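Local coordinates for pyruvate carboxylase protein (Rhizobium etli, PDB 2QF7), which belongs to the biotin-dependent carboxylases and carries an ATP-grasp unit, a TIM barrel and a biotin-carrier-type unit on one chain, at residues 239-244 and 346-351; 1090-1095 and 1155-1160; 605-610 and 1022-1027. All coordinates share one frame; numbering follows the deposited sequence.

Contact 1: residues 239-244 and 346-351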
loop_
_atom_site.group_PDB
_atom_site.type_symbol
_atom_site.label_atom_id
_atom_site.label_comp_id
_atom_site.label_asym_id
_atom_site.label_seq_id
_atom_site.Cartn_x
_atom_site.Cartn_y
_atom_site.Cartn_z
ATOM N N ASN A 239 34.825 -48.933 45.939
ATOM C CA ASN A 239 33.800 -49.771 45.308
ATOM C C ASN A 239 33.728 -49.378 43.863
ATOM O O ASN A 239 33.676 -48.185 43.561
ATOM C CB ASN A 239 32.413 -49.560 45.934
ATOM C CG ASN A 239 32.388 -49.854 47.420
ATOM O OD1 ASN A 239 32.867 -50.890 47.841
ATOM N ND2 ASN A 239 31.812 -48.945 48.217
ATOM N N VAL A 240 33.728 -50.376 42.976
ATOM C CA VAL A 240 33.469 -50.149 41.553
ATOM C C VAL A 240 32.353 -51.091 41.079
ATOM O O VAL A 240 32.297 -52.252 41.499
ATOM C CB VAL A 240 34.766 -50.314 40.710
ATOM C CG1 VAL A 240 35.833 -49.254 41.132
ATOM C CG2 VAL A 240 35.389 -51.717 40.894
ATOM N N VAL A 241 31.455 -50.588 40.240
ATOM C CA VAL A 241 30.431 -51.413 39.600
ATOM C C VAL A 241 30.435 -51.141 38.103
ATOM O O VAL A 241 30.911 -50.086 37.673
ATOM C CB VAL A 241 28.974 -51.170 40.179
ATOM C CG1 VAL A 241 28.906 -51.567 41.638
ATOM C CG2 VAL A 241 28.475 -49.721 39.958
ATOM N N HIS A 242 29.911 -52.085 37.320
ATOM C CA HIS A 242 29.720 -51.896 35.889
ATOM C C HIS A 242 28.205 -51.834 35.617
ATOM O O HIS A 242 27.404 -52.443 36.344
ATOM C CB HIS A 242 30.373 -53.027 35.073
ATOM C CG HIS A 242 29.612 -54.323 35.110
ATOM N ND1 HIS A 242 28.554 -54.593 34.263
ATOM C CD2 HIS A 242 29.729 -55.408 35.919
ATOM C CE1 HIS A 242 28.085 -55.803 34.512
ATOM N NE2 HIS A 242 28.770 -56.314 35.521
ATOM N N LEU A 243 27.825 -51.102 34.589
ATOM C CA LEU A 243 26.431 -50.966 34.215
ATOM C C LEU A 243 26.295 -51.595 32.824
ATOM O O LEU A 243 25.583 -51.078 31.953
ATOM C CB LEU A 243 25.984 -49.466 34.266
ATOM C CG LEU A 243 25.420 -48.956 35.627
ATOM C CD1 LEU A 243 26.383 -49.064 36.780
ATOM C CD2 LEU A 243 24.933 -47.490 35.526
ATOM N N PHE A 244 26.986 -52.721 32.640
ATOM C CA PHE A 244 27.056 -53.448 31.357
ATOM C C PHE A 244 27.601 -52.559 30.246
ATOM O O PHE A 244 28.290 -51.585 30.533
ATOM C CB PHE A 244 25.690 -54.014 30.989
ATOM C CG PHE A 244 25.137 -54.917 32.039
ATOM C CD1 PHE A 244 25.481 -56.257 32.052
ATOM C CD2 PHE A 244 24.296 -54.415 33.021
ATOM C CE1 PHE A 244 24.998 -57.093 33.026
ATOM C CE2 PHE A 244 23.807 -55.274 34.016
ATOM C CZ PHE A 244 24.157 -56.594 34.012
ATOM N N SER A 346 23.410 -43.587 47.603
ATOM C CA SER A 346 24.313 -43.457 46.465
ATOM C C SER A 346 23.559 -43.398 45.129
ATOM O O SER A 346 24.114 -42.949 44.118
ATOM C CB SER A 346 25.306 -44.612 46.439
ATOM O OG SER A 346 24.669 -45.837 46.146
ATOM N N GLY A 347 22.304 -43.858 45.122
ATOM C CA GLY A 347 21.527 -43.957 43.893
ATOM C C GLY A 347 22.000 -45.138 43.059
ATOM O O GLY A 347 21.567 -45.318 41.901
ATOM N N VAL A 348 22.928 -45.929 43.632
ATOM C CA VAL A 348 23.520 -47.061 42.926
ATOM C C VAL A 348 23.367 -48.377 43.723
ATOM O O VAL A 348 23.773 -48.451 44.892
ATOM C CB VAL A 348 25.031 -46.848 42.634
ATOM C CG1 VAL A 348 25.570 -47.964 41.703
ATOM C CG2 VAL A 348 25.297 -45.477 42.050
ATOM N N PRO A 349 22.777 -49.412 43.087
ATOM C CA PRO A 349 22.663 -50.780 43.627
ATOM C C PRO A 349 24.019 -51.495 43.737
ATOM O O PRO A 349 24.960 -51.144 43.010
ATOM C CB PRO A 349 21.787 -51.489 42.569
ATOM C CG PRO A 349 21.080 -50.362 41.811
ATOM C CD PRO A 349 22.107 -49.284 41.765
ATOM N N ASN A 350 24.128 -52.482 44.639
ATOM C CA ASN A 350 25.251 -53.411 44.584
ATOM C C ASN A 350 25.230 -54.135 43.238
ATOM O O ASN A 350 24.164 -54.230 42.611
ATOM C CB ASN A 350 25.191 -54.426 45.719
ATOM C CG ASN A 350 25.590 -53.821 47.061
ATOM O OD1 ASN A 350 26.620 -53.139 47.176
ATOM N ND2 ASN A 350 24.791 -54.094 48.087
ATOM N N GLN A 351 26.391 -54.641 42.808
ATOM C CA GLN A 351 26.535 -55.285 41.503
ATOM C C GLN A 351 25.468 -56.355 41.280
ATOM O O GLN A 351 24.884 -56.410 40.230
ATOM C CB GLN A 351 27.922 -55.927 41.335
ATOM C CG GLN A 351 28.216 -56.310 39.892
ATOM C CD GLN A 351 28.284 -55.078 39.000
ATOM O OE1 GLN A 351 29.219 -54.276 39.131
ATOM N NE2 GLN A 351 27.286 -54.907 38.103
HETATM O O HOH W 1 31.168 -54.649 41.003
#
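V348 opens the contact by pointing CG1 at V241 CG2, tip to tip at 3.8 Å, the one apolar side-chain touch between the ranges 239-244 and 346-351. Its backbone N is held by S346 OG in an ST turn, which fixes the loop just before this valine. P349 brings its carbonyl O to within 4.2 Å of V241 CG1. Q351 then does the polar work. With CG anti to the backbone N (chi1 -166°) and the chain bent at chi2, its amide turns onto the strand and grips both backbone polar atoms of H242. OE1 accepts from H242 N at 2.9 Å on a lone pair in the carbonyl plane, while NE2 donates to H242 O at 3.0 Å, almost straight at 176°. The same amide lies over one face of the imidazole, planes 9° apart, with NE2 offset toward the rim. F244 N, donating to H242 ND1 at 2.9 Å, helps to hold the rotation of the ring. A water bridges V240 O and Q351 OE1. A side-chain amide thus takes the place of a neighbouring strand along the H242 backbone, within the antiparallel sheet of the ATP-grasp fold.

Contact 2: residues 1090-1095 and 1155-1160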
loop_
_atom_site.group_PDB
_atom_site.type_symbol
_atom_site.label_atom_id
_atom_site.label_comp_id
_atom_site.label_asym_id
_atom_site.label_seq_id
_atom_site.Cartn_x
_atom_site.Cartn_y
_atom_site.Cartn_z
ATOM N N ALA A 1090 23.801 -18.025 0.651
ATOM C CA ALA A 1090 25.092 -18.701 0.820
ATOM C C ALA A 1090 24.938 -20.219 0.851
ATOM O O ALA A 1090 23.991 -20.750 1.442
ATOM C CB ALA A 1090 25.815 -18.214 2.084
ATOM N N GLU A 1091 25.881 -20.898 0.201
ATOM C CA GLU A 1091 25.972 -22.358 0.227
ATOM C C GLU A 1091 26.786 -22.816 1.452
ATOM O O GLU A 1091 27.974 -22.464 1.572
ATOM C CB GLU A 1091 26.594 -22.877 -1.072
ATOM N N PRO A 1092 26.163 -23.608 2.365
ATOM C CA PRO A 1092 26.859 -23.956 3.631
ATOM C C PRO A 1092 28.219 -24.647 3.377
ATOM O O PRO A 1092 29.132 -24.595 4.225
ATOM C CB PRO A 1092 25.859 -24.884 4.347
ATOM C CG PRO A 1092 24.521 -24.561 3.723
ATOM C CD PRO A 1092 24.830 -24.240 2.283
ATOM N N GLY A 1093 28.346 -25.241 2.188
ATOM C CA GLY A 1093 29.589 -25.849 1.726
ATOM C C GLY A 1093 30.834 -24.978 1.593
ATOM O O GLY A 1093 31.859 -25.273 2.226
ATOM N N ASN A 1094 30.754 -23.915 0.780
ATOM C CA ASN A 1094 31.974 -23.305 0.225
ATOM C C ASN A 1094 32.542 -22.055 0.870
ATOM O O ASN A 1094 31.872 -21.354 1.640
ATOM C CB ASN A 1094 31.958 -23.213 -1.318
ATOM C CG ASN A 1094 30.925 -22.250 -1.854
ATOM O OD1 ASN A 1094 31.076 -21.730 -2.961
ATOM N ND2 ASN A 1094 29.858 -22.021 -1.093
ATOM N N ALA A 1095 33.785 -21.773 0.484
ATOM C CA ALA A 1095 34.752 -21.148 1.372
ATOM C C ALA A 1095 35.248 -19.680 1.264
ATOM O O ALA A 1095 35.628 -19.162 2.320
ATOM C CB ALA A 1095 35.959 -22.086 1.516
ATOM N N ASP A 1155 19.051 -11.751 6.408
ATOM C CA ASP A 1155 18.735 -12.870 7.299
ATOM C C ASP A 1155 19.914 -13.816 7.345
ATOM O O ASP A 1155 20.733 -13.823 6.437
ATOM C CB ASP A 1155 17.498 -13.629 6.802
ATOM C CG ASP A 1155 16.388 -12.702 6.401
ATOM O OD1 ASP A 1155 15.358 -12.700 7.105
ATOM O OD2 ASP A 1155 16.559 -11.958 5.402
ATOM N N ALA A 1156 20.000 -14.619 8.401
ATOM C CA ALA A 1156 21.054 -15.627 8.495
ATOM C C ALA A 1156 21.103 -16.377 7.158
ATOM O O ALA A 1156 20.043 -16.626 6.547
ATOM C CB ALA A 1156 20.778 -16.573 9.654
ATOM N N LYS A 1157 22.310 -16.676 6.675
ATOM C CA LYS A 1157 22.524 -17.417 5.410
ATOM C C LYS A 1157 22.541 -16.596 4.118
ATOM O O LYS A 1157 22.989 -17.088 3.076
ATOM C CB LYS A 1157 21.584 -18.626 5.260
ATOM C CG LYS A 1157 22.142 -19.925 5.774
ATOM C CD LYS A 1157 21.140 -21.065 5.630
ATOM C CE LYS A 1157 21.354 -21.847 4.345
ATOM N NZ LYS A 1157 20.477 -23.061 4.253
ATOM N N ASP A 1158 22.066 -15.353 4.174
ATOM C CA ASP A 1158 22.237 -14.449 3.048
ATOM C C ASP A 1158 23.719 -14.316 2.693
ATOM O O ASP A 1158 24.585 -14.292 3.595
ATOM C CB ASP A 1158 21.571 -13.094 3.323
ATOM C CG ASP A 1158 20.031 -13.173 3.241
ATOM O OD1 ASP A 1158 19.512 -14.132 2.618
ATOM O OD2 ASP A 1158 19.348 -12.292 3.802
ATOM N N LEU A 1159 24.000 -14.286 1.382
ATOM C CA LEU A 1159 25.369 -14.178 0.863
ATOM C C LEU A 1159 25.859 -12.755 0.942
ATOM O O LEU A 1159 25.309 -11.850 0.293
ATOM C CB LEU A 1159 25.455 -14.664 -0.581
ATOM C CG LEU A 1159 26.824 -14.813 -1.244
ATOM C CD1 LEU A 1159 27.757 -15.731 -0.451
ATOM C CD2 LEU A 1159 26.629 -15.333 -2.679
ATOM N N LEU A 1160 26.912 -12.552 1.725
ATOM C CA LEU A 1160 27.389 -11.200 1.985
ATOM C C LEU A 1160 28.475 -10.767 1.010
ATOM O O LEU A 1160 28.499 -9.605 0.572
ATOM C CB LEU A 1160 27.859 -11.053 3.430
ATOM C CG LEU A 1160 26.818 -11.368 4.514
ATOM C CD1 LEU A 1160 27.483 -11.415 5.880
ATOM C CD2 LEU A 1160 25.682 -10.367 4.514
#
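A1090 and K1157 meet through their backbones, and the side chains are disposed around this bond. A1090 N donates to K1157 O at 2.7 Å, with an N-H...O angle of 158° and the donor almost in line with the C=O bond (C=O...N 174°). The methyl CB of A1090 lies beside the same carbonyl oxygen, 3.2 Å from K1157 O, and L1159 CD1 comes to 4.0 Å from A1090 CB. L1159 holds CG anti to its backbone N (chi1 -172°), which carries the isobutyl group alongside the alanine.

K1157 takes a different course. Its aliphatic chain, extended at chi2 and bent at chi3, runs past the A1090 backbone until CE stands 4.2 Å from P1092 CG. This is a loose apolar touch on the CG corner of the proline ring. The ammonium group is used elsewhere, in a salt bridge to D377.

The carbonyl that A1090 uses is presented by a type II beta turn from D1155 to D1158, in which K1157 takes the positive-phi third position. Two bonds close the turn: D1158 N to D1155 O, and D1155 N to D1158 OD2 at 2.7 Å, the latter reaching the carboxylate from above its plane.

After the turn, strand 1159-1162 pairs with strands 1097-1099 and 1145-1146, and L1159 lies against H1097. Before A1090, R1088 adds a backbone bond to L1159. Strand 375-380 of the large antiparallel sheet packs on P1092 and K1157, I375 touching the first and Y378 the second, so the contact sits where the carrier-type unit abuts that sheet.

Contact 3: residues 605-610 and 1022-1027; sequences RFLTED and AYFYGL
T608 and Y1023 join hydroxyl to hydroxyl, through a 2.6 Å hydrogen bond between T608 OG1 and Y1023 OH. The threonine oxygen arrives at the edge of the phenol ring and in its plane. Y1023 points off its helix toward 605-610, which brings its hydroxyl to this place. T608 is less relaxed: chi1 of -26° swings OG1 well off a staggered position, toward the backbone N, while CG2 remains roughly anti to that N. Its backbone also departs from the helix with positive phi. The tyrosine hydroxyl has a second partner, H499 NE2, so two hydrogen bonds limit where it can go.

Both segments are helix ends. Helix 599-607 comes between strands 591-596 and 626-632 in the sequence, part of the connection between the second and third strands of the TIM barrel, and helix 1020-1025 belongs to the conserved carboxylase region. The latter stops at G1026, whose N still bonds to A1022 O and whose positive phi turns the chain away.

Beside the hydroxyl pair, L607 supplies the apolar touch. CG stands beside the backbone N, anti to the carbonyl carbon. A chi2 of 174° extends CD1 and leaves CD2 as the folded-back branch; CD2 is the one that meets F1024 CZ, at 3.8 Å. Within its own helix, Y1023 CD2 lies 3.7 Å above the centre of one face of the F1024 ring, and H499 meets the F1024 ring edge-to-face.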
loop_
_atom_site.group_PDB
_atom_site.type_symbol
_atom_site.label_atom_id
_atom_site.label_comp_id
_atom_site.label_asym_id
_atom_site.label_seq_id
_atom_site.Cartn_x
_atom_site.Cartn_y
_atom_site.Cartn_z
ATOM N N ARG A 605 -3.661 -25.689 -20.837
ATOM C CA ARG A 605 -3.182 -24.326 -21.141
ATOM C C ARG A 605 -3.802 -23.252 -20.218
ATOM O O ARG A 605 -3.128 -22.288 -19.846
ATOM C CB ARG A 605 -3.317 -23.977 -22.633
ATOM C CG ARG A 605 -4.701 -23.743 -23.168
ATOM C CD ARG A 605 -4.766 -23.705 -24.756
ATOM N NE ARG A 605 -3.576 -23.125 -25.362
ATOM C CZ ARG A 605 -3.031 -23.505 -26.540
ATOM N NH1 ARG A 605 -1.935 -22.890 -26.975
ATOM N NH2 ARG A 605 -3.546 -24.486 -27.301
ATOM N N PHE A 606 -5.080 -23.413 -19.860
ATOM C CA PHE A 606 -5.780 -22.358 -19.112
ATOM C C PHE A 606 -6.166 -22.746 -17.691
ATOM O O PHE A 606 -6.436 -21.859 -16.857
ATOM C CB PHE A 606 -7.050 -21.915 -19.871
ATOM C CG PHE A 606 -6.754 -21.215 -21.208
ATOM C CD1 PHE A 606 -5.928 -20.096 -21.246
ATOM C CD2 PHE A 606 -7.297 -21.691 -22.406
ATOM C CE1 PHE A 606 -5.641 -19.453 -22.448
ATOM C CE2 PHE A 606 -7.027 -21.044 -23.629
ATOM C CZ PHE A 606 -6.216 -19.927 -23.641
ATOM N N LEU A 607 -6.242 -24.050 -17.416
ATOM C CA LEU A 607 -6.642 -24.497 -16.079
ATOM C C LEU A 607 -5.502 -25.148 -15.308
ATOM O O LEU A 607 -5.702 -25.570 -14.175
ATOM C CB LEU A 607 -7.838 -25.472 -16.165
ATOM C CG LEU A 607 -9.046 -24.974 -16.972
ATOM C CD1 LEU A 607 -10.156 -26.045 -17.156
ATOM C CD2 LEU A 607 -9.585 -23.667 -16.237
ATOM N N THR A 608 -4.316 -25.203 -15.910
ATOM C CA THR A 608 -3.127 -25.857 -15.294
ATOM C C THR A 608 -3.499 -27.246 -14.683
ATOM O O THR A 608 -3.157 -27.543 -13.522
ATOM C CB THR A 608 -2.556 -25.046 -14.170
ATOM O OG1 THR A 608 -2.845 -23.647 -14.333
ATOM C CG2 THR A 608 -0.967 -25.271 -14.023
ATOM N N GLU A 609 -4.170 -28.078 -15.456
ATOM C CA GLU A 609 -4.478 -29.454 -15.018
ATOM C C GLU A 609 -4.441 -30.478 -16.124
ATOM O O GLU A 609 -4.523 -30.126 -17.314
ATOM C CB GLU A 609 -5.808 -29.514 -14.281
ATOM C CG GLU A 609 -7.026 -29.168 -15.126
ATOM C CD GLU A 609 -8.278 -28.924 -14.252
ATOM O OE1 GLU A 609 -8.139 -28.689 -13.041
ATOM O OE2 GLU A 609 -9.391 -28.917 -14.796
ATOM N N ASP A 610 -4.319 -31.742 -15.702
ATOM C CA ASP A 610 -4.024 -32.876 -16.573
ATOM C C ASP A 610 -5.314 -33.508 -17.113
ATOM O O ASP A 610 -6.123 -34.012 -16.326
ATOM C CB ASP A 610 -3.175 -33.869 -15.739
ATOM C CG ASP A 610 -2.762 -35.113 -16.504
ATOM O OD1 ASP A 610 -3.241 -35.354 -17.608
ATOM O OD2 ASP A 610 -1.901 -35.832 -15.977
ATOM N N ALA A 1022 -10.786 -20.585 -5.254
ATOM C CA ALA A 1022 -9.366 -20.459 -4.850
ATOM C C ALA A 1022 -8.435 -20.590 -6.040
ATOM O O ALA A 1022 -7.417 -19.875 -6.115
ATOM C CB ALA A 1022 -9.017 -21.516 -3.787
ATOM N N TYR A 1023 -8.771 -21.471 -6.988
ATOM C CA TYR A 1023 -7.968 -21.586 -8.206
ATOM C C TYR A 1023 -7.882 -20.237 -8.976
ATOM O O TYR A 1023 -6.794 -19.785 -9.376
ATOM C CB TYR A 1023 -8.433 -22.751 -9.121
ATOM C CG TYR A 1023 -7.608 -22.792 -10.354
ATOM C CD1 TYR A 1023 -6.276 -23.252 -10.319
ATOM C CD2 TYR A 1023 -8.078 -22.246 -11.525
ATOM C CE1 TYR A 1023 -5.477 -23.219 -11.455
ATOM C CE2 TYR A 1023 -7.286 -22.196 -12.669
ATOM C CZ TYR A 1023 -5.981 -22.661 -12.626
ATOM O OH TYR A 1023 -5.200 -22.582 -13.773
ATOM N N PHE A 1024 -9.028 -19.625 -9.219
ATOM C CA PHE A 1024 -9.052 -18.370 -10.028
ATOM C C PHE A 1024 -8.748 -17.076 -9.249
ATOM O O PHE A 1024 -8.204 -16.126 -9.829
ATOM C CB PHE A 1024 -10.398 -18.197 -10.725
ATOM C CG PHE A 1024 -10.624 -19.168 -11.845
ATOM C CD1 PHE A 1024 -9.756 -19.209 -12.938
ATOM C CD2 PHE A 1024 -11.696 -20.022 -11.818
ATOM C CE1 PHE A 1024 -9.965 -20.120 -13.998
ATOM C CE2 PHE A 1024 -11.926 -20.915 -12.875
ATOM C CZ PHE A 1024 -11.040 -20.972 -13.960
ATOM N N TYR A 1025 -9.110 -17.047 -7.964
ATOM C CA TYR A 1025 -9.003 -15.804 -7.121
ATOM C C TYR A 1025 -8.179 -15.908 -5.833
ATOM O O TYR A 1025 -7.974 -14.906 -5.138
ATOM C CB TYR A 1025 -10.400 -15.289 -6.787
ATOM C CG TYR A 1025 -11.242 -15.138 -8.022
ATOM C CD1 TYR A 1025 -11.052 -14.062 -8.890
ATOM C CD2 TYR A 1025 -12.190 -16.086 -8.336
ATOM C CE1 TYR A 1025 -11.820 -13.951 -10.085
ATOM C CE2 TYR A 1025 -12.940 -15.996 -9.465
ATOM C CZ TYR A 1025 -12.766 -14.933 -10.329
ATOM O OH TYR A 1025 -13.550 -14.888 -11.447
ATOM N N GLY A 1026 -7.719 -17.108 -5.487
ATOM C CA GLY A 1026 -6.907 -17.286 -4.272
ATOM C C GLY A 1026 -7.766 -17.171 -3.035
ATOM O O GLY A 1026 -9.000 -17.352 -3.098
ATOM N N LEU A 1027 -7.138 -16.838 -1.909
ATOM C CA LEU A 1027 -7.856 -16.688 -0.622
ATOM C C LEU A 1027 -7.937 -15.237 -0.163
ATOM O O LEU A 1027 -6.906 -14.545 -0.101
ATOM C CB LEU A 1027 -7.158 -17.487 0.489
ATOM C CG LEU A 1027 -7.265 -19.016 0.387
ATOM C CD1 LEU A 1027 -6.358 -19.713 1.432
ATOM C CD2 LEU A 1027 -8.725 -19.427 0.564
#

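Contact 1 closes first along the chain, contact 3 follows, and contact 2 comes last, with none spanning another. Centres of contacts 1 and 3 lie about 68 Å apart, those of 1 and 2 about 49 Å, and those of 2 and 3 about 36 Å. No two touch, the smallest gap being about 23 Å between nearest atoms of contacts 2 and 3. Contact 1 lies on strand 240-252 within the large antiparallel sheet, contact 2 borders that sheet at strand 375-380 from the carrier-type unit, and contact 3 joins a TIM-barrel helix to helix 1020-1025, so the three mark different units of one multidomain chain.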